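Local coordinates for protein seryl-tRNA synthetase (Pyrococcus horikoshii, PDB 2DQ0) that attaches serine to tRNA(Ser), and probably also to tRNA(Sec), using ATP, at residues H320-F331 with L403-A413; I250-H261 with L273-R283. All coordinates share one frame; numbering follows the deposited sequence.

Contact 1 of 2, residues H320-F331 with L403-A413; sequences HEKIIRNAEELF and LNSTAIATSRA. With SSA (5'-O-(N-(L-seryl)-sulfamoyl)adenosine), chain G; SO4 (sulfate ion), chain E.
Ile323 presses CD1 onto the strand, 3.5 Å from CB of Ser405, and also meets the backbone O of Asn404. Its CG1 lies between the backbone N and the carbonyl carbon (chi1 67°). This turns the CG1 branch, not CG2, onto the strand. Helix segment 320-331 runs nearly parallel to strand 403-406, the axes 8.1 Å apart at 11°. Ala327 CB packs at 3.5 Å on Thr406 O. Further along, the side chains of Leu330 and Ile408 cross obliquely, with CD1 of Leu330 3.8 Å from CG1 of Ile408. Phe331 brings its ring edge at CE2 to Ala407 O. No hydrogen bond joins the segments.

The bound seryl-adenylate analogue lies beside residues 404-412. Thr406 OG1 donates to its seryl OG at 2.8 Å, and Ser411 OG to adenine N3 at 2.9 Å. Arg412 is extended from CG to NE and lays one guanidinium face over adenine C4. Phe297 O and Glu370 O accept from NE and NH2. A leucine at Arg412 would probably leave both carbonyls without their donor and the adenine without its flat cover. A strand leading into a helix whose arginine stacks on adenine is motif 3 of class II aminoacyl-tRNA synthetases.

Contact 2 of 2, residues I250-H261 with L273-R283; sequences IPTAEHPLAGMH and LLYVGVSPCFR. With SSA (5'-O-(N-(L-seryl)-sulfamoyl)adenosine), chain G.
Pro251 packs against the far end of strand 273-282, where the contact is tightest. Pro251 CA is 4.7 Å from Cys281 CA. Ile250 O accepts from Phe282 N at 3.0 Å, and this bond is nearly straight, at 164°. Cys281 CB leans on Pro251 O, while its SG lies 3.7 Å from Thr252 CA. Arg283 bends at chi2 and chi3, which turns its guanidinium edge to Pro251 O. NH2 donates to sulfamoyl O1S of the bound analogue, and one guanidinium face lies over adenine C8. This is the motif 2 arginine of class II synthetases, which grips the group standing for the alpha-phosphate of the adenylate. Thr252 OG1 accepts from Glu254 N, a capping bond at the turn into helix 254-259. Glu254 OE1 faces the seryl amino group N10, modelled doubtfully close.

Towards the other end the backbones stand apart and side chains span the distance. One water bridges Ala253 N and Ser279 OG. Tyr275 is partly exposed but well covered by Leu257, Met260 and His261. Leu257 CG lies 4.2 Å from Tyr275 CB. Met260 SD sits over one ring face, 4.1 Å from the centroid, a Met-aromatic contact. His261 NE2 and Tyr275 OH share a hydrogen bond of 2.8 Å, the rings meeting rim to rim. His261 CA and Leu273 CA are 10.3 Å apart, yet their side chains still meet. The second subunit packs on Met260 through its Tyr187.

The two contacts lie in series along the chain, contact 2 closing before contact 1 opens. Their centres are about 14 Å apart, and both sit within the class II core. They share one mixed sheet. Strand 301-311 stands between strand 273-282 of contact 2 and strand 398-406 of contact 1, antiparallel to each. Asn404 of contact 1 packs against Glu254 of contact 2. Both contacts touch the same seryl-adenylate analogue, so motifs 2 and 3 converge on one pocket. Residues of both reach its seryl end and its adenosine. The second subunit of the homodimer touches contact 2, whereas no other protein chain touches contact 1.

Contact 1 of 2, residues H320-F331 with L403-A413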
loop_
_atom_site.group_PDB
_atom_site.type_symbol
_atom_site.label_atom_id
_atom_site.label_comp_id
_atom_site.label_asym_id
_atom_site.label_seq_id
_atom_site.Cartn_x
_atom_site.Cartn_y
_atom_site.Cartn_z
ATOM N N HIS A 320 -14.087 17.021 18.904
ATOM C CA HIS A 320 -13.597 17.736 17.740
ATOM C C HIS A 320 -12.559 18.719 18.231
ATOM O O HIS A 320 -11.435 18.804 17.732
ATOM C CB HIS A 320 -14.739 18.516 17.080
ATOM C CG HIS A 320 -14.354 19.177 15.793
ATOM N ND1 HIS A 320 -15.118 20.160 15.203
ATOM C CD2 HIS A 320 -13.306 18.967 14.959
ATOM C CE1 HIS A 320 -14.559 20.524 14.061
ATOM N NE2 HIS A 320 -13.457 19.815 13.892
ATOM N N GLU A 321 -12.952 19.463 19.241
ATOM C CA GLU A 321 -12.086 20.459 19.794
ATOM C C GLU A 321 -10.810 19.871 20.395
ATOM O O GLU A 321 -9.770 20.524 20.396
ATOM C CB GLU A 321 -12.874 21.255 20.822
ATOM C CG GLU A 321 -12.577 22.720 20.778
ATOM C CD GLU A 321 -12.817 23.330 19.418
ATOM O OE1 GLU A 321 -13.971 23.285 18.932
ATOM O OE2 GLU A 321 -11.838 23.862 18.842
ATOM N N LYS A 322 -10.870 18.640 20.900
ATOM C CA LYS A 322 -9.672 18.047 21.492
ATOM C C LYS A 322 -8.689 17.496 20.455
ATOM O O LYS A 322 -7.466 17.665 20.602
ATOM C CB LYS A 322 -10.019 16.914 22.450
ATOM C CG LYS A 322 -10.803 17.291 23.685
ATOM C CD LYS A 322 -11.032 16.024 24.508
ATOM C CE LYS A 322 -12.061 16.217 25.599
ATOM N NZ LYS A 322 -12.503 14.911 26.179
ATOM N N ILE A 323 -9.201 16.841 19.411
ATOM C CA ILE A 323 -8.291 16.287 18.430
ATOM C C ILE A 323 -7.488 17.346 17.697
ATOM O O ILE A 323 -6.279 17.153 17.472
ATOM C CB ILE A 323 -8.997 15.339 17.433
ATOM C CG1 ILE A 323 -9.963 16.098 16.541
ATOM C CG2 ILE A 323 -9.703 14.231 18.196
ATOM C CD1 ILE A 323 -10.853 15.158 15.741
ATOM N N ILE A 324 -8.114 18.466 17.340
ATOM C CA ILE A 324 -7.363 19.533 16.664
ATOM C C ILE A 324 -6.247 20.051 17.590
ATOM O O ILE A 324 -5.154 20.387 17.129
ATOM C CB ILE A 324 -8.283 20.722 16.216
ATOM C CG1 ILE A 324 -7.475 21.758 15.428
ATOM C CG2 ILE A 324 -8.906 21.398 17.421
ATOM C CD1 ILE A 324 -6.919 21.277 14.099
ATOM N N ARG A 325 -6.514 20.085 18.895
ATOM C CA ARG A 325 -5.520 20.548 19.855
ATOM C C ARG A 325 -4.433 19.497 19.966
ATOM O O ARG A 325 -3.262 19.808 20.223
ATOM C CB ARG A 325 -6.144 20.774 21.232
ATOM C CG ARG A 325 -7.264 21.806 21.280
ATOM C CD ARG A 325 -6.746 23.224 21.418
ATOM N NE ARG A 325 -7.824 24.217 21.409
ATOM C CZ ARG A 325 -7.624 25.529 21.540
ATOM N NH1 ARG A 325 -6.387 26.006 21.691
ATOM N NH2 ARG A 325 -8.655 26.369 21.514
ATOM N N ASN A 326 -4.823 18.242 19.793
ATOM C CA ASN A 326 -3.853 17.155 19.866
ATOM C C ASN A 326 -2.868 17.323 18.728
ATOM O O ASN A 326 -1.675 17.131 18.929
ATOM C CB ASN A 326 -4.541 15.789 19.779
ATOM C CG ASN A 326 -5.223 15.392 21.076
ATOM O OD1 ASN A 326 -5.945 14.405 21.124
ATOM N ND2 ASN A 326 -4.996 16.160 22.129
ATOM N N ALA A 327 -3.360 17.688 17.537
ATOM C CA ALA A 327 -2.466 17.903 16.389
ATOM C C ALA A 327 -1.650 19.172 16.603
ATOM O O ALA A 327 -0.463 19.197 16.299
ATOM C CB ALA A 327 -3.243 18.011 15.109
ATOM N N GLU A 328 -2.277 20.221 17.134
ATOM C CA GLU A 328 -1.561 21.478 17.402
ATOM C C GLU A 328 -0.360 21.261 18.313
ATOM O O GLU A 328 0.689 21.870 18.107
ATOM C CB GLU A 328 -2.479 22.522 18.057
ATOM C CG GLU A 328 -3.523 23.092 17.143
ATOM C CD GLU A 328 -4.338 24.185 17.783
ATOM O OE1 GLU A 328 -3.755 25.232 18.140
ATOM O OE2 GLU A 328 -5.568 23.999 17.919
ATOM N N GLU A 329 -0.514 20.396 19.319
ATOM C CA GLU A 329 0.572 20.133 20.256
ATOM C C GLU A 329 1.771 19.541 19.571
ATOM O O GLU A 329 2.911 19.916 19.870
ATOM C CB GLU A 329 0.128 19.192 21.367
ATOM C CG GLU A 329 -0.611 19.863 22.509
ATOM C CD GLU A 329 -1.078 18.855 23.551
ATOM O OE1 GLU A 329 -0.258 17.995 23.937
ATOM O OE2 GLU A 329 -2.253 18.919 23.985
ATOM N N LEU A 330 1.524 18.611 18.652
ATOM C CA LEU A 330 2.622 17.969 17.948
ATOM C C LEU A 330 3.451 18.972 17.180
ATOM O O LEU A 330 4.684 18.977 17.281
ATOM C CB LEU A 330 2.105 16.894 16.995
ATOM C CG LEU A 330 1.436 15.729 17.708
ATOM C CD1 LEU A 330 0.837 14.794 16.676
ATOM C CD2 LEU A 330 2.456 15.021 18.596
ATOM N N PHE A 331 2.788 19.832 16.416
ATOM C CA PHE A 331 3.529 20.811 15.645
ATOM C C PHE A 331 4.213 21.856 16.500
ATOM O O PHE A 331 5.243 22.405 16.105
ATOM C CB PHE A 331 2.632 21.413 14.571
ATOM C CG PHE A 331 2.384 20.464 13.430
ATOM C CD1 PHE A 331 3.214 20.489 12.292
ATOM C CD2 PHE A 331 1.383 19.471 13.535
ATOM C CE1 PHE A 331 3.060 19.539 11.273
ATOM C CE2 PHE A 331 1.215 18.516 12.533
ATOM C CZ PHE A 331 2.057 18.543 11.385
ATOM N N LEU A 403 -15.399 11.090 14.379
ATOM C CA LEU A 403 -14.501 12.198 14.129
ATOM C C LEU A 403 -13.143 11.663 13.684
ATOM O O LEU A 403 -12.798 10.507 13.954
ATOM C CB LEU A 403 -14.331 13.059 15.381
ATOM C CG LEU A 403 -15.555 13.871 15.804
ATOM C CD1 LEU A 403 -16.465 13.020 16.686
ATOM C CD2 LEU A 403 -15.088 15.087 16.558
ATOM N N ASN A 404 -12.390 12.491 12.967
ATOM C CA ASN A 404 -11.056 12.099 12.540
ATOM C C ASN A 404 -10.189 13.333 12.435
ATOM O O ASN A 404 -10.669 14.460 12.266
ATOM C CB ASN A 404 -11.092 11.338 11.207
ATOM C CG ASN A 404 -11.501 12.207 10.043
ATOM O OD1 ASN A 404 -10.726 13.032 9.567
ATOM N ND2 ASN A 404 -12.722 12.023 9.573
ATOM N N SER A 405 -8.899 13.118 12.571
ATOM C CA SER A 405 -7.967 14.211 12.490
ATOM C C SER A 405 -6.574 13.706 12.275
ATOM O O SER A 405 -6.145 12.688 12.830
ATOM C CB SER A 405 -7.998 15.036 13.772
ATOM O OG SER A 405 -7.037 16.079 13.750
ATOM N N THR A 406 -5.858 14.436 11.451
ATOM C CA THR A 406 -4.484 14.094 11.202
ATOM C C THR A 406 -3.750 14.268 12.523
ATOM O O THR A 406 -4.058 15.184 13.286
ATOM C CB THR A 406 -3.848 15.093 10.217
ATOM O OG1 THR A 406 -4.724 15.290 9.106
ATOM C CG2 THR A 406 -2.490 14.589 9.736
ATOM N N ALA A 407 -2.814 13.375 12.814
ATOM C CA ALA A 407 -1.956 13.572 13.979
ATOM C C ALA A 407 -0.753 14.101 13.194
ATOM O O ALA A 407 -0.370 15.248 13.326
ATOM C CB ALA A 407 -1.620 12.266 14.659
ATOM N N ILE A 408 -0.180 13.261 12.345
ATOM C CA ILE A 408 0.929 13.691 11.495
ATOM C C ILE A 408 0.964 12.962 10.155
ATOM O O ILE A 408 1.008 11.733 10.089
ATOM C CB ILE A 408 2.304 13.454 12.124
ATOM C CG1 ILE A 408 2.530 14.405 13.288
ATOM C CG2 ILE A 408 3.399 13.661 11.057
ATOM C CD1 ILE A 408 3.922 14.227 13.961
ATOM N N ALA A 409 0.929 13.721 9.077
ATOM C CA ALA A 409 1.044 13.103 7.773
ATOM C C ALA A 409 2.522 13.450 7.534
ATOM O O ALA A 409 2.868 14.618 7.364
ATOM C CB ALA A 409 0.111 13.795 6.778
ATOM N N THR A 410 3.391 12.444 7.565
ATOM C CA THR A 410 4.841 12.664 7.430
ATOM C C THR A 410 5.285 13.473 6.218
ATOM O O THR A 410 6.177 14.305 6.326
ATOM C CB THR A 410 5.633 11.332 7.440
ATOM O OG1 THR A 410 5.359 10.601 6.247
ATOM C CG2 THR A 410 5.241 10.481 8.619
ATOM N N SER A 411 4.676 13.218 5.067
ATOM C CA SER A 411 5.003 13.941 3.839
ATOM C C SER A 411 5.136 15.452 4.123
ATOM O O SER A 411 6.221 16.030 4.042
ATOM C CB SER A 411 3.892 13.716 2.808
ATOM O OG SER A 411 2.614 13.965 3.406
ATOM N N ARG A 412 4.023 16.079 4.477
ATOM C CA ARG A 412 4.034 17.507 4.740
ATOM C C ARG A 412 4.707 17.939 6.018
ATOM O O ARG A 412 5.069 19.105 6.146
ATOM C CB ARG A 412 2.620 18.054 4.676
ATOM C CG ARG A 412 2.039 17.783 3.302
ATOM C CD ARG A 412 0.764 18.483 3.082
ATOM N NE ARG A 412 0.370 18.346 1.701
ATOM C CZ ARG A 412 -0.757 18.825 1.199
ATOM N NH1 ARG A 412 -1.020 18.652 -0.091
ATOM N NH2 ARG A 412 -1.613 19.471 1.990
ATOM N N ALA A 413 4.878 17.024 6.967
ATOM C CA ALA A 413 5.550 17.381 8.207
ATOM C C ALA A 413 7.037 17.546 7.834
ATOM O O ALA A 413 7.747 18.454 8.302
ATOM C CB ALA A 413 5.376 16.276 9.223
HETATM N N10 SSA G . -8.701 11.418 7.448
HETATM C CA SSA G . -8.540 12.877 7.312
HETATM C CB SSA G . -7.803 13.454 8.490
HETATM O OG SSA G . -6.412 13.110 8.483
HETATM C C9 SSA G . -7.782 13.287 6.055
HETATM O O9 SSA G . -7.252 12.448 5.333
HETATM N N8 SSA G . -7.744 14.596 5.775
HETATM S S1 SSA G . -6.924 15.128 4.499
HETATM O O1S SSA G . -7.575 14.529 3.343
HETATM O O2S SSA G . -6.865 16.578 4.638
HETATM O "O5'" SSA G . -5.500 14.498 4.678
HETATM C "C5'" SSA G . -4.768 14.766 5.858
HETATM C "C4'" SSA G . -3.410 15.319 5.557
HETATM O "O4'" SSA G . -2.629 14.372 4.803
HETATM C "C3'" SSA G . -3.318 16.593 4.741
HETATM O "O3'" SSA G . -3.612 17.707 5.558
HETATM C "C2'" SSA G . -1.842 16.554 4.387
HETATM O "O2'" SSA G . -0.980 16.855 5.458
HETATM C "C1'" SSA G . -1.690 15.077 4.001
HETATM N N9 SSA G . -2.023 14.784 2.610
HETATM C C8 SSA G . -3.265 14.681 2.004
HETATM N N7 SSA G . -3.204 14.407 0.727
HETATM C C5 SSA G . -1.839 14.327 0.467
HETATM C C6 SSA G . -1.100 14.076 -0.719
HETATM N N6 SSA G . -1.671 13.850 -1.898
HETATM N N1 SSA G . 0.266 14.051 -0.634
HETATM C C2 SSA G . 0.841 14.272 0.569
HETATM N N3 SSA G . 0.245 14.526 1.756
HETATM C C4 SSA G . -1.102 14.552 1.627
HETATM S S SO4 E . -3.617 21.910 -0.519
HETATM O O1 SO4 E . -4.225 20.595 -0.842
HETATM O O2 SO4 E . -4.467 23.004 -1.040
HETATM O O3 SO4 E . -2.290 21.996 -1.151
HETATM O O4 SO4 E . -3.476 22.058 0.947
#

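Contact 2 of 2, residues I250-H261 with L273-R283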
loop_
_atom_site.group_PDB
_atom_site.type_symbol
_atom_site.label_atom_id
_atom_site.label_comp_id
_atom_site.label_asym_id
_atom_site.label_seq_id
_atom_site.Cartn_x
_atom_site.Cartn_y
_atom_site.Cartn_z
ATOM N N ILE A 250 -6.576 2.279 0.559
ATOM C CA ILE A 250 -7.087 3.325 1.420
ATOM C C ILE A 250 -6.362 4.640 1.213
ATOM O O ILE A 250 -5.159 4.666 0.978
ATOM C CB ILE A 250 -6.995 2.912 2.907
ATOM C CG1 ILE A 250 -5.545 2.673 3.303
ATOM C CG2 ILE A 250 -7.771 1.615 3.146
ATOM C CD1 ILE A 250 -5.386 2.467 4.779
ATOM N N PRO A 251 -7.106 5.753 1.244
ATOM C CA PRO A 251 -6.544 7.097 1.073
ATOM C C PRO A 251 -6.189 7.712 2.410
ATOM O O PRO A 251 -5.641 8.800 2.474
ATOM C CB PRO A 251 -7.673 7.857 0.377
ATOM C CG PRO A 251 -8.888 7.234 0.974
ATOM C CD PRO A 251 -8.557 5.756 0.960
ATOM N N THR A 252 -6.499 6.993 3.478
ATOM C CA THR A 252 -6.252 7.445 4.845
ATOM C C THR A 252 -6.713 6.329 5.766
ATOM O O THR A 252 -7.666 5.630 5.435
ATOM C CB THR A 252 -7.075 8.705 5.187
ATOM O OG1 THR A 252 -7.268 8.772 6.603
ATOM C CG2 THR A 252 -8.415 8.679 4.507
ATOM N N ALA A 253 -6.052 6.163 6.912
ATOM C CA ALA A 253 -6.410 5.107 7.852
ATOM C C ALA A 253 -7.821 5.360 8.356
ATOM O O ALA A 253 -8.483 4.450 8.851
ATOM C CB ALA A 253 -5.421 5.065 9.025
ATOM N N GLU A 254 -8.265 6.608 8.225
ATOM C CA GLU A 254 -9.612 7.016 8.619
ATOM C C GLU A 254 -10.678 6.013 8.132
ATOM O O GLU A 254 -11.485 5.514 8.934
ATOM C CB GLU A 254 -9.928 8.396 8.037
ATOM C CG GLU A 254 -11.274 8.961 8.431
ATOM C CD GLU A 254 -11.802 9.985 7.448
ATOM O OE1 GLU A 254 -10.987 10.763 6.900
ATOM O OE2 GLU A 254 -13.040 10.025 7.239
ATOM N N HIS A 255 -10.674 5.724 6.829
ATOM C CA HIS A 255 -11.650 4.799 6.231
ATOM C C HIS A 255 -11.699 3.399 6.841
ATOM O O HIS A 255 -12.778 2.942 7.195
ATOM C CB HIS A 255 -11.455 4.699 4.717
ATOM C CG HIS A 255 -11.624 6.001 4.001
ATOM N ND1 HIS A 255 -11.957 7.173 4.655
ATOM C CD2 HIS A 255 -11.558 6.311 2.684
ATOM C CE1 HIS A 255 -12.094 8.143 3.770
ATOM N NE2 HIS A 255 -11.859 7.645 2.568
ATOM N N PRO A 256 -10.553 2.681 6.939
ATOM C CA PRO A 256 -10.609 1.335 7.543
ATOM C C PRO A 256 -10.938 1.418 9.043
ATOM O O PRO A 256 -11.536 0.500 9.617
ATOM C CB PRO A 256 -9.214 0.759 7.274
ATOM C CG PRO A 256 -8.352 1.976 7.109
ATOM C CD PRO A 256 -9.232 2.919 6.328
ATOM N N LEU A 257 -10.548 2.529 9.666
ATOM C CA LEU A 257 -10.840 2.767 11.074
ATOM C C LEU A 257 -12.352 2.936 11.278
ATOM O O LEU A 257 -12.884 2.544 12.313
ATOM C CB LEU A 257 -10.134 4.024 11.558
ATOM C CG LEU A 257 -8.982 3.898 12.545
ATOM C CD1 LEU A 257 -8.591 2.440 12.781
ATOM C CD2 LEU A 257 -7.824 4.735 12.010
ATOM N N ALA A 258 -13.046 3.523 10.305
ATOM C CA ALA A 258 -14.490 3.692 10.432
ATOM C C ALA A 258 -15.214 2.389 10.069
ATOM O O ALA A 258 -16.190 2.011 10.710
ATOM C CB ALA A 258 -14.981 4.832 9.543
ATOM N N GLY A 259 -14.745 1.694 9.046
ATOM C CA GLY A 259 -15.397 0.454 8.693
ATOM C C GLY A 259 -15.204 -0.600 9.775
ATOM O O GLY A 259 -15.973 -1.556 9.858
ATOM N N MET A 260 -14.185 -0.423 10.610
ATOM C CA MET A 260 -13.881 -1.371 11.685
ATOM C C MET A 260 -15.086 -1.836 12.516
ATOM O O MET A 260 -15.157 -2.990 12.921
ATOM C CB MET A 260 -12.817 -0.776 12.620
ATOM C CG MET A 260 -12.452 -1.650 13.817
ATOM S SD MET A 260 -11.210 -0.874 14.900
ATOM C CE MET A 260 -9.962 -2.089 14.874
ATOM N N HIS A 261 -16.026 -0.935 12.778
ATOM C CA HIS A 261 -17.201 -1.280 13.563
ATOM C C HIS A 261 -18.498 -1.174 12.767
ATOM O O HIS A 261 -19.563 -0.942 13.331
ATOM C CB HIS A 261 -17.282 -0.393 14.808
ATOM C CG HIS A 261 -16.207 -0.665 15.812
ATOM N ND1 HIS A 261 -16.122 -1.854 16.508
ATOM C CD2 HIS A 261 -15.174 0.099 16.242
ATOM C CE1 HIS A 261 -15.081 -1.810 17.323
ATOM N NE2 HIS A 261 -14.489 -0.637 17.181
ATOM N N LEU A 273 -14.650 5.499 21.766
ATOM C CA LEU A 273 -13.658 4.532 21.312
ATOM C C LEU A 273 -12.589 5.406 20.680
ATOM O O LEU A 273 -12.871 6.158 19.753
ATOM C CB LEU A 273 -14.249 3.595 20.261
ATOM C CG LEU A 273 -15.422 2.701 20.679
ATOM C CD1 LEU A 273 -15.791 1.777 19.523
ATOM C CD2 LEU A 273 -15.043 1.880 21.887
ATOM N N LEU A 274 -11.371 5.329 21.191
ATOM C CA LEU A 274 -10.304 6.159 20.657
ATOM C C LEU A 274 -9.222 5.391 19.894
ATOM O O LEU A 274 -8.479 4.577 20.453
ATOM C CB LEU A 274 -9.666 6.967 21.785
ATOM C CG LEU A 274 -10.678 7.678 22.693
ATOM C CD1 LEU A 274 -9.922 8.155 23.917
ATOM C CD2 LEU A 274 -11.403 8.845 21.976
ATOM N N TYR A 275 -9.129 5.666 18.601
ATOM C CA TYR A 275 -8.126 5.002 17.797
ATOM C C TYR A 275 -7.097 5.933 17.174
ATOM O O TYR A 275 -7.399 7.045 16.752
ATOM C CB TYR A 275 -8.805 4.196 16.691
ATOM C CG TYR A 275 -9.680 3.091 17.212
ATOM C CD1 TYR A 275 -9.131 1.991 17.866
ATOM C CD2 TYR A 275 -11.058 3.128 17.027
ATOM C CE1 TYR A 275 -9.930 0.951 18.320
ATOM C CE2 TYR A 275 -11.870 2.095 17.472
ATOM C CZ TYR A 275 -11.300 1.008 18.115
ATOM O OH TYR A 275 -12.108 -0.023 18.522
ATOM N N VAL A 276 -5.864 5.463 17.146
ATOM C CA VAL A 276 -4.803 6.190 16.488
ATOM C C VAL A 276 -4.148 5.182 15.549
ATOM O O VAL A 276 -3.438 4.277 15.985
ATOM C CB VAL A 276 -3.769 6.770 17.474
ATOM C CG1 VAL A 276 -3.319 5.708 18.505
ATOM C CG2 VAL A 276 -2.599 7.306 16.686
ATOM N N GLY A 277 -4.425 5.321 14.256
ATOM C CA GLY A 277 -3.853 4.409 13.286
ATOM C C GLY A 277 -2.650 4.971 12.554
ATOM O O GLY A 277 -2.430 6.193 12.525
ATOM N N VAL A 278 -1.859 4.059 11.985
ATOM C CA VAL A 278 -0.679 4.392 11.181
ATOM C C VAL A 278 -0.922 3.611 9.913
ATOM O O VAL A 278 -1.395 2.476 9.967
ATOM C CB VAL A 278 0.659 3.810 11.711
ATOM C CG1 VAL A 278 1.819 4.639 11.186
ATOM C CG2 VAL A 278 0.651 3.717 13.185
ATOM N N SER A 279 -0.590 4.196 8.773
ATOM C CA SER A 279 -0.762 3.477 7.530
ATOM C C SER A 279 -0.288 4.277 6.353
ATOM O O SER A 279 -0.222 5.498 6.414
ATOM C CB SER A 279 -2.235 3.140 7.290
ATOM O OG SER A 279 -2.874 4.167 6.546
ATOM N N PRO A 280 0.107 3.589 5.278
ATOM C CA PRO A 280 0.524 4.395 4.140
ATOM C C PRO A 280 -0.829 4.858 3.572
ATOM O O PRO A 280 -1.877 4.336 3.962
ATOM C CB PRO A 280 1.268 3.389 3.244
ATOM C CG PRO A 280 0.643 2.073 3.598
ATOM C CD PRO A 280 0.466 2.172 5.096
ATOM N N CYS A 281 -0.813 5.854 2.696
ATOM C CA CYS A 281 -2.039 6.373 2.094
ATOM C C CYS A 281 -1.841 6.511 0.608
ATOM O O CYS A 281 -0.786 6.971 0.161
ATOM C CB CYS A 281 -2.389 7.744 2.675
ATOM S SG CYS A 281 -2.636 7.764 4.461
ATOM N N PHE A 282 -2.861 6.142 -0.161
ATOM C CA PHE A 282 -2.772 6.217 -1.611
ATOM C C PHE A 282 -3.885 7.051 -2.185
ATOM O O PHE A 282 -5.056 6.818 -1.889
ATOM C CB PHE A 282 -2.818 4.810 -2.218
ATOM C CG PHE A 282 -1.898 3.842 -1.557
ATOM C CD1 PHE A 282 -2.297 3.162 -0.403
ATOM C CD2 PHE A 282 -0.614 3.633 -2.050
ATOM C CE1 PHE A 282 -1.430 2.289 0.249
ATOM C CE2 PHE A 282 0.272 2.754 -1.403
ATOM C CZ PHE A 282 -0.137 2.083 -0.252
ATOM N N ARG A 283 -3.519 8.034 -2.999
ATOM C CA ARG A 283 -4.520 8.884 -3.627
ATOM C C ARG A 283 -4.128 9.177 -5.066
ATOM O O ARG A 283 -2.965 9.375 -5.397
ATOM C CB ARG A 283 -4.729 10.201 -2.853
ATOM C CG ARG A 283 -4.115 10.244 -1.486
ATOM C CD ARG A 283 -5.101 10.325 -0.347
ATOM N NE ARG A 283 -5.546 11.680 -0.056
ATOM C CZ ARG A 283 -5.952 12.081 1.148
ATOM N NH1 ARG A 283 -5.952 11.237 2.166
ATOM N NH2 ARG A 283 -6.395 13.313 1.340
HETATM N N10 SSA G . -8.701 11.418 7.448
HETATM C CA SSA G . -8.540 12.877 7.312
HETATM C CB SSA G . -7.803 13.454 8.490
HETATM O OG SSA G . -6.412 13.110 8.483
HETATM C C9 SSA G . -7.782 13.287 6.055
HETATM O O9 SSA G . -7.252 12.448 5.333
HETATM N N8 SSA G . -7.744 14.596 5.775
HETATM S S1 SSA G . -6.924 15.128 4.499
HETATM O O1S SSA G . -7.575 14.529 3.343
HETATM O O2S SSA G . -6.865 16.578 4.638
HETATM O "O5'" SSA G . -5.500 14.498 4.678
HETATM C "C5'" SSA G . -4.768 14.766 5.858
HETATM C "C4'" SSA G . -3.410 15.319 5.557
HETATM O "O4'" SSA G . -2.629 14.372 4.803
HETATM C "C3'" SSA G . -3.318 16.593 4.741
HETATM O "O3'" SSA G . -3.612 17.707 5.558
HETATM C "C2'" SSA G . -1.842 16.554 4.387
HETATM O "O2'" SSA G . -0.980 16.855 5.458
HETATM C "C1'" SSA G . -1.690 15.077 4.001
HETATM N N9 SSA G . -2.023 14.784 2.610
HETATM C C8 SSA G . -3.265 14.681 2.004
HETATM N N7 SSA G . -3.204 14.407 0.727
HETATM C C5 SSA G . -1.839 14.327 0.467
HETATM C C6 SSA G . -1.100 14.076 -0.719
HETATM N N6 SSA G . -1.671 13.850 -1.898
HETATM N N1 SSA G . 0.266 14.051 -0.634
HETATM C C2 SSA G . 0.841 14.272 0.569
HETATM N N3 SSA G . 0.245 14.526 1.756
HETATM C C4 SSA G . -1.102 14.552 1.627
HETATM O O HOH W 1 -3.185 6.782 7.629
#